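Local coordinates for transcription termination factor FttA (Pyrococcus horikoshii, PDB 3AF6), which probably terminates transcription by cleaving nascent RNA, as a zinc-dependent nuclease of the metallo-beta-lactamase superfamily, at residues Thr9-Ile14 with Arg176-Pro182; Arg19-Asn23 with Thr33-Phe37; Gly358-Ile362 with Thr647-Arg651; Lys369-Thr373 with Gln402-Glu406; Leu412-His417 with Val442-Tyr446. One frame throughout, in Å; residues are numbered along the deposited sequence.

In the fold
Contacts 1 and 2 belong to the N-terminal KH region, and both use helix 11-22. Contact 2 is nested in the loop that contact 1 closes. The two touch where the ring of F37 meets V11 and stacks with Y179; their centres are 14 Å apart. Contact 3 ties the C-terminus into the metallo-beta-lactamase part, its centre 24 Å from that of contact 1. Contacts 4 and 5 fall within the loop closed by contact 3 and share helix 405-420, with centres 17 Å apart. Of the five, contact 4 belongs to the surroundings of the active site: the side chain of K369 is about 10 Å from a zinc ion. Contacts 1 and 4 have centres 47 Å apart.

Contact 1: Thr9-Ile14 with Arg176-Pro182; sequences TQVDQI and RNIYRKP
V11 and R176 meet at the start of helix 11-22. V11 CG1 sits over one face of the R176 guanidinium, 3.4 Å from NH2. The arginine bends at chi3 (79°), which brings the group round to this methyl. D12 OD1 approaches the edge of the same guanidinium and forms a salt bridge with NH2 at 3.5 Å. The carboxylate and guanidinium planes are nearly perpendicular, 82° apart.

Hydrogen bonding is slight across the contact. T9 OG1 donates a weak bond to R176 O. The same hydroxyl accepts from V11 N at 3.2 Å, which makes an ST turn where helix 11-22 starts.

Two apolar pairs lie beside these. V11 CG2 meets Y179 CB at 4.1 Å, and I14 CD1 reaches P182 CD at 4.0 Å. Van der Waals contacts add to them: I14 CD1 touches Y179 O, Q10 CG lies against R180 O, and the Q10 side chain crosses P182 at about a right angle.

The R180 guanidinium turns elsewhere, to salt bridges with D250 and E211, and Y179 OH bonds to P40 O. The contact thus sets the start of the first KH helix against the end of helix 164-178 and the chain after it, within the archaeal CPSF-KH region.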
# COMPACT_ATOMS: atom_id res chain seq x y z
N THR A 9 -32.71 -2.09 0.47
CA THR A 9 -32.11 -0.82 -0.03
C THR A 9 -33.19 0.19 -0.38
O THR A 9 -34.36 -0.16 -0.49
CB THR A 9 -31.27 -1.04 -1.30
OG1 THR A 9 -30.73 0.20 -1.74
CG2 THR A 9 -32.15 -1.63 -2.41
N GLN A 10 -32.78 1.44 -0.55
CA GLN A 10 -33.70 2.51 -0.93
C GLN A 10 -32.87 3.57 -1.63
O GLN A 10 -33.11 4.77 -1.47
CB GLN A 10 -34.39 3.09 0.30
CG GLN A 10 -33.48 3.76 1.32
CD GLN A 10 -34.26 4.36 2.47
OE1 GLN A 10 -35.04 3.67 3.13
NE2 GLN A 10 -34.07 5.64 2.72
N VAL A 11 -31.91 3.11 -2.41
CA VAL A 11 -31.00 3.97 -3.15
C VAL A 11 -31.69 4.78 -4.25
O VAL A 11 -31.68 6.01 -4.21
CB VAL A 11 -29.85 3.15 -3.76
CG1 VAL A 11 -30.41 2.06 -4.66
CG2 VAL A 11 -28.91 4.07 -4.53
N ASP A 12 -32.28 4.10 -5.23
CA ASP A 12 -32.94 4.79 -6.33
C ASP A 12 -34.05 5.71 -5.81
O ASP A 12 -34.50 6.62 -6.51
CB ASP A 12 -33.50 3.79 -7.35
CG ASP A 12 -34.29 2.67 -6.71
OD1 ASP A 12 -34.62 1.70 -7.41
OD2 ASP A 12 -34.58 2.78 -5.49
N GLN A 13 -34.46 5.46 -4.58
CA GLN A 13 -35.47 6.26 -3.92
C GLN A 13 -34.77 7.56 -3.52
O GLN A 13 -35.36 8.63 -3.52
CB GLN A 13 -35.97 5.50 -2.69
CG GLN A 13 -37.12 6.14 -1.94
CD GLN A 13 -37.54 5.28 -0.75
OE1 GLN A 13 -37.92 4.12 -0.92
NE2 GLN A 13 -37.47 5.86 0.45
N ILE A 14 -33.48 7.43 -3.20
CA ILE A 14 -32.64 8.56 -2.80
C ILE A 14 -32.17 9.31 -4.05
O ILE A 14 -32.03 10.53 -4.02
CB ILE A 14 -31.39 8.08 -2.01
CG1 ILE A 14 -31.84 7.41 -0.70
CG2 ILE A 14 -30.46 9.25 -1.72
CD1 ILE A 14 -30.71 6.89 0.15
N ARG A 176 -25.17 1.32 -4.73
CA ARG A 176 -26.52 1.10 -4.22
C ARG A 176 -26.42 0.64 -2.78
O ARG A 176 -27.34 0.84 -1.98
CB ARG A 176 -27.26 0.04 -5.06
CG ARG A 176 -27.06 0.21 -6.56
CD ARG A 176 -27.98 -0.67 -7.38
NE ARG A 176 -29.31 -0.09 -7.46
CZ ARG A 176 -30.41 -0.66 -6.97
NH1 ARG A 176 -30.33 -1.84 -6.36
NH2 ARG A 176 -31.58 -0.05 -7.08
N ASN A 177 -25.28 0.03 -2.46
CA ASN A 177 -24.99 -0.44 -1.12
C ASN A 177 -24.66 0.74 -0.23
O ASN A 177 -25.33 0.98 0.77
CB ASN A 177 -23.78 -1.37 -1.14
CG ASN A 177 -24.15 -2.81 -0.85
OD1 ASN A 177 -24.84 -3.09 0.14
ND2 ASN A 177 -23.68 -3.72 -1.70
N ILE A 178 -23.63 1.50 -0.61
CA ILE A 178 -23.22 2.65 0.17
C ILE A 178 -24.39 3.58 0.48
O ILE A 178 -24.41 4.24 1.52
CB ILE A 178 -22.11 3.46 -0.56
CG1 ILE A 178 -20.89 2.58 -0.81
CG2 ILE A 178 -21.72 4.69 0.27
CD1 ILE A 178 -19.75 3.29 -1.54
N TYR A 179 -25.38 3.61 -0.41
CA TYR A 179 -26.53 4.48 -0.21
C TYR A 179 -27.84 3.74 0.03
O TYR A 179 -28.92 4.22 -0.34
CB TYR A 179 -26.64 5.43 -1.40
CG TYR A 179 -25.41 6.27 -1.53
CD1 TYR A 179 -25.22 7.38 -0.71
CD2 TYR A 179 -24.37 5.91 -2.39
CE1 TYR A 179 -24.02 8.10 -0.72
CE2 TYR A 179 -23.17 6.62 -2.41
CZ TYR A 179 -23.01 7.72 -1.57
OH TYR A 179 -21.82 8.42 -1.54
N ARG A 180 -27.74 2.57 0.67
CA ARG A 180 -28.92 1.77 0.97
C ARG A 180 -29.85 2.57 1.88
O ARG A 180 -30.97 2.14 2.19
CB ARG A 180 -28.51 0.44 1.63
CG ARG A 180 -27.64 0.56 2.89
CD ARG A 180 -27.46 -0.79 3.57
NE ARG A 180 -26.46 -0.77 4.63
CZ ARG A 180 -25.15 -0.70 4.42
NH1 ARG A 180 -24.68 -0.64 3.19
NH2 ARG A 180 -24.30 -0.72 5.44
N LYS A 181 -29.38 3.74 2.31
CA LYS A 181 -30.17 4.63 3.16
C LYS A 181 -29.40 5.92 3.36
O LYS A 181 -28.21 5.98 3.08
CB LYS A 181 -30.48 3.97 4.50
CG LYS A 181 -29.27 3.58 5.31
CD LYS A 181 -29.70 3.02 6.65
CE LYS A 181 -30.46 4.06 7.46
NZ LYS A 181 -30.80 3.52 8.80
N PRO A 182 -30.07 6.98 3.84
CA PRO A 182 -29.42 8.27 4.07
C PRO A 182 -28.49 8.30 5.27
O PRO A 182 -28.54 7.39 6.09
CB PRO A 182 -30.61 9.22 4.23
CG PRO A 182 -31.63 8.35 4.88
CD PRO A 182 -31.52 7.08 4.07

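Contact 2: Arg19-Asn23 with Thr33-Phe37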
# COMPACT_ATOMS: atom_id res chain seq x y z
N ARG A 19 -31.78 13.46 -8.23
CA ARG A 19 -32.15 13.86 -9.58
C ARG A 19 -33.11 15.04 -9.57
O ARG A 19 -33.22 15.77 -10.56
CB ARG A 19 -32.78 12.67 -10.31
CG ARG A 19 -31.80 11.52 -10.54
CD ARG A 19 -32.48 10.28 -11.12
NE ARG A 19 -31.50 9.32 -11.61
CZ ARG A 19 -31.80 8.13 -12.12
NH1 ARG A 19 -33.06 7.75 -12.21
NH2 ARG A 19 -30.83 7.34 -12.57
N ALA A 20 -33.79 15.25 -8.45
CA ALA A 20 -34.73 16.35 -8.33
C ALA A 20 -34.02 17.66 -8.01
O ALA A 20 -34.58 18.74 -8.22
CB ALA A 20 -35.75 16.04 -7.24
N VAL A 21 -32.79 17.57 -7.52
CA VAL A 21 -32.02 18.76 -7.18
C VAL A 21 -30.93 19.02 -8.21
O VAL A 21 -30.47 20.15 -8.36
CB VAL A 21 -31.37 18.63 -5.78
CG1 VAL A 21 -30.37 17.49 -5.77
CG2 VAL A 21 -30.70 19.93 -5.39
N VAL A 22 -30.51 17.97 -8.91
CA VAL A 22 -29.48 18.11 -9.94
C VAL A 22 -30.10 18.75 -11.18
O VAL A 22 -29.59 19.74 -11.70
CB VAL A 22 -28.87 16.74 -10.31
CG1 VAL A 22 -29.95 15.80 -10.77
CG2 VAL A 22 -27.82 16.92 -11.39
N ASN A 23 -31.21 18.17 -11.64
CA ASN A 23 -31.92 18.69 -12.80
C ASN A 23 -32.62 19.98 -12.38
O ASN A 23 -33.60 20.40 -12.99
CB ASN A 23 -32.97 17.68 -13.29
CG ASN A 23 -32.36 16.51 -14.05
OD1 ASN A 23 -31.73 16.68 -15.09
ND2 ASN A 23 -32.56 15.30 -13.53
N THR A 33 -28.65 12.41 -19.47
CA THR A 33 -29.12 11.09 -19.87
C THR A 33 -29.31 10.14 -18.70
O THR A 33 -30.26 9.36 -18.67
CB THR A 33 -28.15 10.45 -20.89
OG1 THR A 33 -26.83 10.42 -20.34
CG2 THR A 33 -28.13 11.26 -22.18
N GLU A 34 -28.40 10.20 -17.73
CA GLU A 34 -28.50 9.33 -16.56
C GLU A 34 -27.67 9.84 -15.39
O GLU A 34 -26.71 10.58 -15.56
CB GLU A 34 -28.03 7.91 -16.90
CG GLU A 34 -28.12 6.94 -15.72
CD GLU A 34 -27.47 5.60 -16.00
OE1 GLU A 34 -27.54 4.72 -15.12
OE2 GLU A 34 -26.89 5.43 -17.09
N ILE A 35 -28.08 9.42 -14.19
CA ILE A 35 -27.39 9.78 -12.96
C ILE A 35 -27.42 8.55 -12.07
O ILE A 35 -28.46 8.20 -11.52
CB ILE A 35 -28.09 10.95 -12.24
CG1 ILE A 35 -28.15 12.16 -13.18
CG2 ILE A 35 -27.32 11.33 -10.99
CD1 ILE A 35 -28.84 13.36 -12.57
N GLU A 36 -26.27 7.90 -11.95
CA GLU A 36 -26.16 6.70 -11.13
C GLU A 36 -25.02 6.83 -10.12
O GLU A 36 -24.25 7.79 -10.16
CB GLU A 36 -25.90 5.48 -12.02
CG GLU A 36 -24.77 5.69 -13.02
CD GLU A 36 -24.35 4.40 -13.71
OE1 GLU A 36 -25.24 3.63 -14.13
OE2 GLU A 36 -23.12 4.16 -13.82
N PHE A 37 -24.92 5.85 -9.22
CA PHE A 37 -23.85 5.85 -8.23
C PHE A 37 -22.75 4.89 -8.66
O PHE A 37 -23.03 3.75 -9.04
CB PHE A 37 -24.39 5.40 -6.86
CG PHE A 37 -24.95 6.51 -6.03
CD1 PHE A 37 -24.16 7.59 -5.66
CD2 PHE A 37 -26.27 6.47 -5.58
CE1 PHE A 37 -24.67 8.61 -4.85
CE2 PHE A 37 -26.78 7.48 -4.77
CZ PHE A 37 -25.98 8.55 -4.41
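The R19 guanidinium turns an edge to I35 O, while E34 CG lies oblique to the group, 4.2 Å from NH2. Two N-H groups of R19 share this one carbonyl oxygen. NH2 gives the sounder bond, 2.7 Å to I35 O with an angle of 149° at the hydrogen. R19 NE adds a weak bond to I35 O at 3.2 Å. The NH2 donor stands above the carbonyl plane, 43° out of it, and so does not sit on a lone pair. The R19 chain is extended from CG to NE and slides past the I35 side chain in the opposite direction. This brings R19 CG to 4.0 Å from I35 CD1.

The pair joins helix 11-22 to strand 32-38 in KHa. The order helix, two antiparallel strands, helix 59-66 and strand 70-74, with this last strand parallel to 41-46, fits a type II KH domain. Strand 32-38 is an outer strand of the three-stranded sheet within this chain, and helix 11-22 packs on one face of this sheet.

Next to the arginine, V22 and I35 make an apolar contact. They point at each other tip to tip, with V22 CG1 3.2 Å from I35 CD1. Both also touch I44 of the next strand, and V22 reaches L62 of helix 59-66. At the helix end, N23 ND2 bonds back to R19 O at 3.1 Å. This oxygen also takes a weak bond from N23 N. E34 OE1 lies 4.9 Å from R19 NH2, where opposite charges would probably attract at longer range.

Contact 3: Gly358-Ile362 with Thr647-Arg651; sequences GLHNI and TIRLR
H360 NE2 is hydrogen-bonded to T388 OG1 of the neighbouring strand 388-392, and the same nitrogen lies 3.8 Å from L650 CD1 across the contact. The bond to T388 gives the buried imidazole a polar anchor. L650 then lies on one face of the ring. Its CB is 4.3 Å from the ring centroid and 23° off the normal, a CH-pi contact. The two side chains cross at about a right angle. The ring is placed there by CG standing anti to the backbone N of H360 (chi1 -165°). I362 CG1, from the same strand, comes to the edge of this ring.

Farther along the strand, L650 CD1 meets I362 CD1 at 3.3 Å. H360 and I362 both direct their side chains toward the C-terminal segment, two residues apart on the strand.

R651, the last residue, slides past H360 in the opposite direction. Its CD is 3.9 Å from H360 CB. The imidazole and guanidinium planes are 54° apart. The fit of R651 against L359 is doubtful in the model. L359 and H360 both face I355, which makes a classic beta bulge at the start of strand 360-364.

L359, H360 and R651 all touch I189 as well. Strand 647-649 is an outer strand of one seven-stranded sheet, beside 189-193, while 360-364 lies within the other. The contact therefore brings together, at the chain's C-terminus, the two beta sheets of the alpha-beta/beta-alpha sandwich of the metallo-beta-lactamase fold.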
# COMPACT_ATOMS: atom_id res chain seq x y z
N GLY A 358 -20.73 12.85 13.02
CA GLY A 358 -20.13 13.57 14.12
C GLY A 358 -20.23 12.79 15.41
O GLY A 358 -19.88 13.28 16.48
N LEU A 359 -20.71 11.56 15.30
CA LEU A 359 -20.87 10.70 16.46
C LEU A 359 -19.55 10.28 17.10
O LEU A 359 -19.35 10.44 18.30
CB LEU A 359 -21.68 9.46 16.08
CG LEU A 359 -21.94 8.47 17.23
CD1 LEU A 359 -22.67 9.20 18.38
CD2 LEU A 359 -22.77 7.29 16.72
N HIS A 360 -18.64 9.73 16.29
CA HIS A 360 -17.36 9.26 16.80
C HIS A 360 -16.34 9.14 15.67
O HIS A 360 -16.70 8.85 14.52
CB HIS A 360 -17.53 7.90 17.46
CG HIS A 360 -16.37 7.48 18.31
ND1 HIS A 360 -16.32 7.74 19.67
CD2 HIS A 360 -15.23 6.82 18.01
CE1 HIS A 360 -15.20 7.25 20.16
NE2 HIS A 360 -14.52 6.69 19.18
N ASN A 361 -15.07 9.36 15.99
CA ASN A 361 -14.03 9.27 14.97
C ASN A 361 -12.86 8.41 15.41
O ASN A 361 -12.29 8.61 16.49
CB ASN A 361 -13.54 10.66 14.58
CG ASN A 361 -14.66 11.52 14.07
OD1 ASN A 361 -15.51 11.98 14.84
ND2 ASN A 361 -14.69 11.72 12.75
N ILE A 362 -12.51 7.45 14.56
CA ILE A 362 -11.40 6.55 14.82
C ILE A 362 -10.29 6.80 13.81
O ILE A 362 -10.56 7.10 12.65
CB ILE A 362 -11.84 5.07 14.67
CG1 ILE A 362 -13.07 4.78 15.54
CG2 ILE A 362 -10.70 4.14 15.08
CD1 ILE A 362 -13.72 3.43 15.26
N THR A 647 -13.29 -7.23 22.23
CA THR A 647 -14.10 -6.28 21.47
C THR A 647 -14.31 -5.07 22.37
O THR A 647 -14.76 -5.21 23.50
CB THR A 647 -15.48 -6.83 21.07
OG1 THR A 647 -15.32 -7.95 20.19
CG2 THR A 647 -16.29 -5.75 20.34
N ILE A 648 -13.96 -3.89 21.87
CA ILE A 648 -14.11 -2.67 22.64
C ILE A 648 -15.23 -1.80 22.10
O ILE A 648 -15.16 -1.30 20.99
CB ILE A 648 -12.82 -1.84 22.65
CG1 ILE A 648 -11.68 -2.66 23.27
CG2 ILE A 648 -13.04 -0.55 23.44
CD1 ILE A 648 -10.37 -1.97 23.28
N ARG A 649 -16.27 -1.64 22.90
CA ARG A 649 -17.42 -0.83 22.55
C ARG A 649 -16.96 0.61 22.69
O ARG A 649 -16.65 1.06 23.79
CB ARG A 649 -18.56 -1.16 23.52
CG ARG A 649 -19.98 -0.82 23.05
CD ARG A 649 -20.35 0.55 23.50
NE ARG A 649 -21.72 0.93 23.17
CZ ARG A 649 -22.82 0.39 23.71
NH1 ARG A 649 -24.01 0.83 23.35
NH2 ARG A 649 -22.72 -0.61 24.58
N LEU A 650 -16.87 1.33 21.58
CA LEU A 650 -16.42 2.72 21.59
C LEU A 650 -17.51 3.70 21.99
O LEU A 650 -17.22 4.84 22.37
CB LEU A 650 -15.87 3.11 20.22
CG LEU A 650 -14.62 2.35 19.77
CD1 LEU A 650 -14.09 3.00 18.51
CD2 LEU A 650 -13.57 2.37 20.87
N ARG A 651 -18.76 3.26 21.89
CA ARG A 651 -19.90 4.08 22.27
C ARG A 651 -21.20 3.37 21.93
O ARG A 651 -22.21 3.66 22.61
CB ARG A 651 -19.85 5.45 21.58
CG ARG A 651 -20.40 5.48 20.18
CD ARG A 651 -20.56 6.91 19.71
NE ARG A 651 -21.49 7.68 20.54
CZ ARG A 651 -21.15 8.73 21.29
NH1 ARG A 651 -22.08 9.36 22.00
NH2 ARG A 651 -19.89 9.15 21.33
OXT ARG A 651 -21.21 2.54 21.00

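Contact 4: Lys369-Thr373 with Gln402-Glu406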
# COMPACT_ATOMS: atom_id res chain seq x y z
N LYS A 369 5.85 6.17 10.53
CA LYS A 369 7.14 6.72 10.92
C LYS A 369 6.85 8.21 11.21
O LYS A 369 6.10 8.85 10.46
CB LYS A 369 8.13 6.54 9.75
CG LYS A 369 9.58 6.87 10.05
CD LYS A 369 10.23 5.94 11.07
CE LYS A 369 11.59 6.51 11.48
NZ LYS A 369 12.37 5.61 12.37
N PHE A 370 7.40 8.76 12.29
CA PHE A 370 7.10 10.16 12.59
C PHE A 370 8.28 11.14 12.53
O PHE A 370 8.38 12.07 13.33
CB PHE A 370 6.38 10.26 13.94
CG PHE A 370 5.55 11.51 14.11
CD1 PHE A 370 4.77 12.00 13.05
CD2 PHE A 370 5.55 12.20 15.33
CE1 PHE A 370 4.00 13.14 13.21
CE2 PHE A 370 4.78 13.35 15.49
CZ PHE A 370 3.99 13.83 14.43
N ILE A 371 9.18 10.88 11.59
CA ILE A 371 10.33 11.74 11.33
C ILE A 371 10.55 11.56 9.83
O ILE A 371 10.04 10.61 9.25
CB ILE A 371 11.62 11.34 12.09
CG1 ILE A 371 12.08 9.94 11.66
CG2 ILE A 371 11.40 11.46 13.60
CD1 ILE A 371 13.36 9.46 12.36
N PRO A 372 11.30 12.47 9.19
CA PRO A 372 11.52 12.30 7.75
C PRO A 372 12.44 11.14 7.41
O PRO A 372 13.18 10.64 8.25
CB PRO A 372 12.14 13.64 7.34
CG PRO A 372 11.64 14.59 8.38
CD PRO A 372 11.78 13.78 9.64
N THR A 373 12.36 10.71 6.15
CA THR A 373 13.21 9.64 5.64
C THR A 373 13.47 10.02 4.19
O THR A 373 12.86 10.95 3.68
CB THR A 373 12.53 8.23 5.69
OG1 THR A 373 11.27 8.28 5.00
CG2 THR A 373 12.35 7.76 7.13
N GLN A 402 15.62 3.55 18.28
CA GLN A 402 16.40 3.17 17.11
C GLN A 402 17.60 4.08 17.01
O GLN A 402 17.61 5.19 17.52
CB GLN A 402 15.57 3.27 15.84
CG GLN A 402 14.45 2.26 15.78
CD GLN A 402 13.37 2.62 14.79
OE1 GLN A 402 12.35 1.93 14.69
NE2 GLN A 402 13.58 3.70 14.05
N MET A 403 18.63 3.57 16.35
CA MET A 403 19.88 4.27 16.13
C MET A 403 19.63 5.49 15.21
O MET A 403 18.88 5.39 14.24
CB MET A 403 20.84 3.29 15.46
CG MET A 403 22.20 3.79 15.08
SD MET A 403 23.09 2.46 14.22
CE MET A 403 23.78 1.55 15.62
N PRO A 404 20.24 6.64 15.52
CA PRO A 404 20.07 7.84 14.69
C PRO A 404 20.37 7.53 13.22
O PRO A 404 21.37 6.87 12.92
CB PRO A 404 21.08 8.82 15.28
CG PRO A 404 21.11 8.44 16.72
CD PRO A 404 21.13 6.92 16.66
N ARG A 405 19.52 8.01 12.32
CA ARG A 405 19.67 7.77 10.88
C ARG A 405 21.07 7.97 10.32
O ARG A 405 21.52 7.20 9.47
CB ARG A 405 18.70 8.65 10.08
CG ARG A 405 17.32 8.83 10.72
CD ARG A 405 16.18 8.97 9.69
NE ARG A 405 15.32 7.79 9.73
CZ ARG A 405 15.39 6.77 8.88
NH1 ARG A 405 16.29 6.77 7.89
NH2 ARG A 405 14.58 5.72 9.03
N GLU A 406 21.77 8.98 10.79
CA GLU A 406 23.10 9.24 10.27
C GLU A 406 24.16 8.33 10.85
O GLU A 406 25.15 8.01 10.19
CB GLU A 406 23.48 10.70 10.49
CG GLU A 406 24.46 11.22 9.47
CD GLU A 406 24.61 12.72 9.53
OE1 GLU A 406 25.12 13.22 10.55
OE2 GLU A 406 24.21 13.38 8.55
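R405 reaches into the loop 369-373, and its guanidinium is the centre of the first shell. T373 CG2 lies over one face of the group, 3.6 Å from CZ. I371 CD1 comes to the edge, 3.7 Å from NE. K369 CE approaches near the same plane, 3.9 Å from NH2. The R405 chain gets there by bending at chi2 and chi3. P372 O lies 3.7 Å from R405 CD.

K369 NZ and R405 NH2 are like charges 4.0 Å apart. A salt bridge from K369 NZ to E599 probably offsets this, and NZ also bonds to H594 O. K369 NZ comes close to the Q402 side chain too.

The segments come from different parts of the protein. Loop 369-373 belongs to the metallo-beta-lactamase part, just after the zinc ligand D367. Residues 402-406 lie in the predicted beta-CASP region, with P404 at the N-cap of helix 405-420. The K369 side chain is about 6 Å from that of the zinc ligand H344.

In the second shell, Q402 N is hydrogen-bonded to D596 OD2, and T373 OG1 to L376 N. R405 NH1 has a long, weak ion pair with E438.

Contact 5: Leu412-His417 with Val442-Tyr446; sequences LIEVIH and VLEEY
Two helices of the beta-CASP domain, 405-420 and 435-447, meet through I413 and Y446. The I413 methyl CD1 lies over one face of the Y446 ring, 3.4 Å from its centroid and 18° off the normal. This is a CH-pi contact. The second branch of I413 covers the outer end of the tyrosine, with CG2 3.5 Å from OH. Y446 has CG anti to its backbone N (chi1 174°), which swings the ring out to the facing helix. Beyond it, H417 comes from the opposite direction. Its NE2 is 3.1 Å from Y446 OH, and the hydroxyl lies near the imidazole plane.

The helices are steeply inclined, 76° apart, and their local axes come no nearer than 12.2 Å. Long side chains therefore bridge the gap. Strand 425-429 follows helix 405-420 in sequence. Helix 435-447 then runs between the parallel strands 425-429 and 456-459 of the domain's six-stranded sheet, a beta-alpha-beta crossover.

Toward that sheet the contact is wholly aliphatic. L443 CD2 is the shared atom: it touches I413 CD1 and I416 CD1, each at 4.1 Å, and L412 CD2 at 4.2 Å. L412 CD2 also meets V442 CG1, one residue earlier on the second helix. L412 reaches on to I428 and I546 of the sheet, and I416 to V426.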
# COMPACT_ATOMS: atom_id res chain seq x y z
N LEU A 412 26.61 1.55 8.13
CA LEU A 412 26.37 0.75 6.94
C LEU A 412 27.55 0.85 5.96
O LEU A 412 27.97 -0.14 5.37
CB LEU A 412 25.09 1.22 6.24
CG LEU A 412 24.81 0.56 4.88
CD1 LEU A 412 24.56 -0.92 5.08
CD2 LEU A 412 23.61 1.22 4.22
N ILE A 413 28.07 2.07 5.78
CA ILE A 413 29.20 2.30 4.89
C ILE A 413 30.45 1.68 5.49
O ILE A 413 31.32 1.18 4.78
CB ILE A 413 29.45 3.80 4.69
CG1 ILE A 413 28.31 4.41 3.89
CG2 ILE A 413 30.76 4.01 3.99
CD1 ILE A 413 28.06 3.71 2.57
N GLU A 414 30.51 1.73 6.81
CA GLU A 414 31.63 1.20 7.56
C GLU A 414 31.75 -0.30 7.33
O GLU A 414 32.75 -0.78 6.81
CB GLU A 414 31.43 1.51 9.04
CG GLU A 414 32.49 0.98 9.97
CD GLU A 414 32.27 1.47 11.40
OE1 GLU A 414 33.01 1.02 12.30
OE2 GLU A 414 31.36 2.30 11.61
N VAL A 415 30.70 -1.04 7.72
CA VAL A 415 30.68 -2.49 7.56
C VAL A 415 30.99 -2.95 6.13
O VAL A 415 31.70 -3.94 5.93
CB VAL A 415 29.30 -3.07 7.98
CG1 VAL A 415 29.18 -4.53 7.57
CG2 VAL A 415 29.14 -2.94 9.49
N ILE A 416 30.47 -2.22 5.14
CA ILE A 416 30.72 -2.57 3.75
C ILE A 416 32.22 -2.49 3.43
O ILE A 416 32.77 -3.40 2.81
CB ILE A 416 29.95 -1.63 2.79
CG1 ILE A 416 28.45 -1.94 2.87
CG2 ILE A 416 30.44 -1.80 1.36
CD1 ILE A 416 27.60 -1.06 1.99
N HIS A 417 32.88 -1.42 3.87
CA HIS A 417 34.31 -1.26 3.62
C HIS A 417 35.13 -2.37 4.27
O HIS A 417 36.00 -2.95 3.62
CB HIS A 417 34.78 0.10 4.12
CG HIS A 417 34.38 1.24 3.23
ND1 HIS A 417 34.42 2.55 3.63
CD2 HIS A 417 33.92 1.24 1.95
CE1 HIS A 417 34.01 3.33 2.64
NE2 HIS A 417 33.70 2.55 1.61
N VAL A 442 20.14 5.73 0.33
CA VAL A 442 21.34 5.95 1.11
C VAL A 442 22.60 5.64 0.31
O VAL A 442 23.53 6.44 0.31
CB VAL A 442 21.34 5.10 2.40
CG1 VAL A 442 22.67 5.24 3.11
CG2 VAL A 442 20.22 5.56 3.31
N LEU A 443 22.63 4.52 -0.40
CA LEU A 443 23.82 4.18 -1.19
C LEU A 443 23.96 5.00 -2.47
O LEU A 443 25.07 5.19 -2.97
CB LEU A 443 23.82 2.69 -1.55
CG LEU A 443 23.89 1.69 -0.40
CD1 LEU A 443 23.73 0.28 -0.95
CD2 LEU A 443 25.20 1.83 0.34
N GLU A 444 22.84 5.49 -2.99
CA GLU A 444 22.83 6.27 -4.22
C GLU A 444 23.36 7.70 -4.01
O GLU A 444 23.97 8.28 -4.90
CB GLU A 444 21.42 6.30 -4.81
CG GLU A 444 21.33 6.78 -6.26
CD GLU A 444 21.47 8.29 -6.40
OE1 GLU A 444 20.75 9.03 -5.70
OE2 GLU A 444 22.30 8.73 -7.23
N GLU A 445 23.13 8.27 -2.83
CA GLU A 445 23.64 9.60 -2.55
C GLU A 445 25.10 9.43 -2.20
O GLU A 445 25.92 10.31 -2.45
CB GLU A 445 22.91 10.27 -1.38
CG GLU A 445 23.51 11.63 -0.99
CD GLU A 445 22.60 12.44 -0.08
OE1 GLU A 445 22.37 12.01 1.07
OE2 GLU A 445 22.11 13.50 -0.53
N TYR A 446 25.41 8.29 -1.61
CA TYR A 446 26.77 8.00 -1.23
C TYR A 446 27.57 7.67 -2.47
O TYR A 446 28.80 7.78 -2.49
CB TYR A 446 26.79 6.83 -0.26
CG TYR A 446 28.18 6.37 0.09
CD1 TYR A 446 29.03 7.16 0.84
CD2 TYR A 446 28.64 5.13 -0.36
CE1 TYR A 446 30.33 6.75 1.13
CE2 TYR A 446 29.93 4.70 -0.07
CZ TYR A 446 30.77 5.51 0.67
OH TYR A 446 32.07 5.09 0.92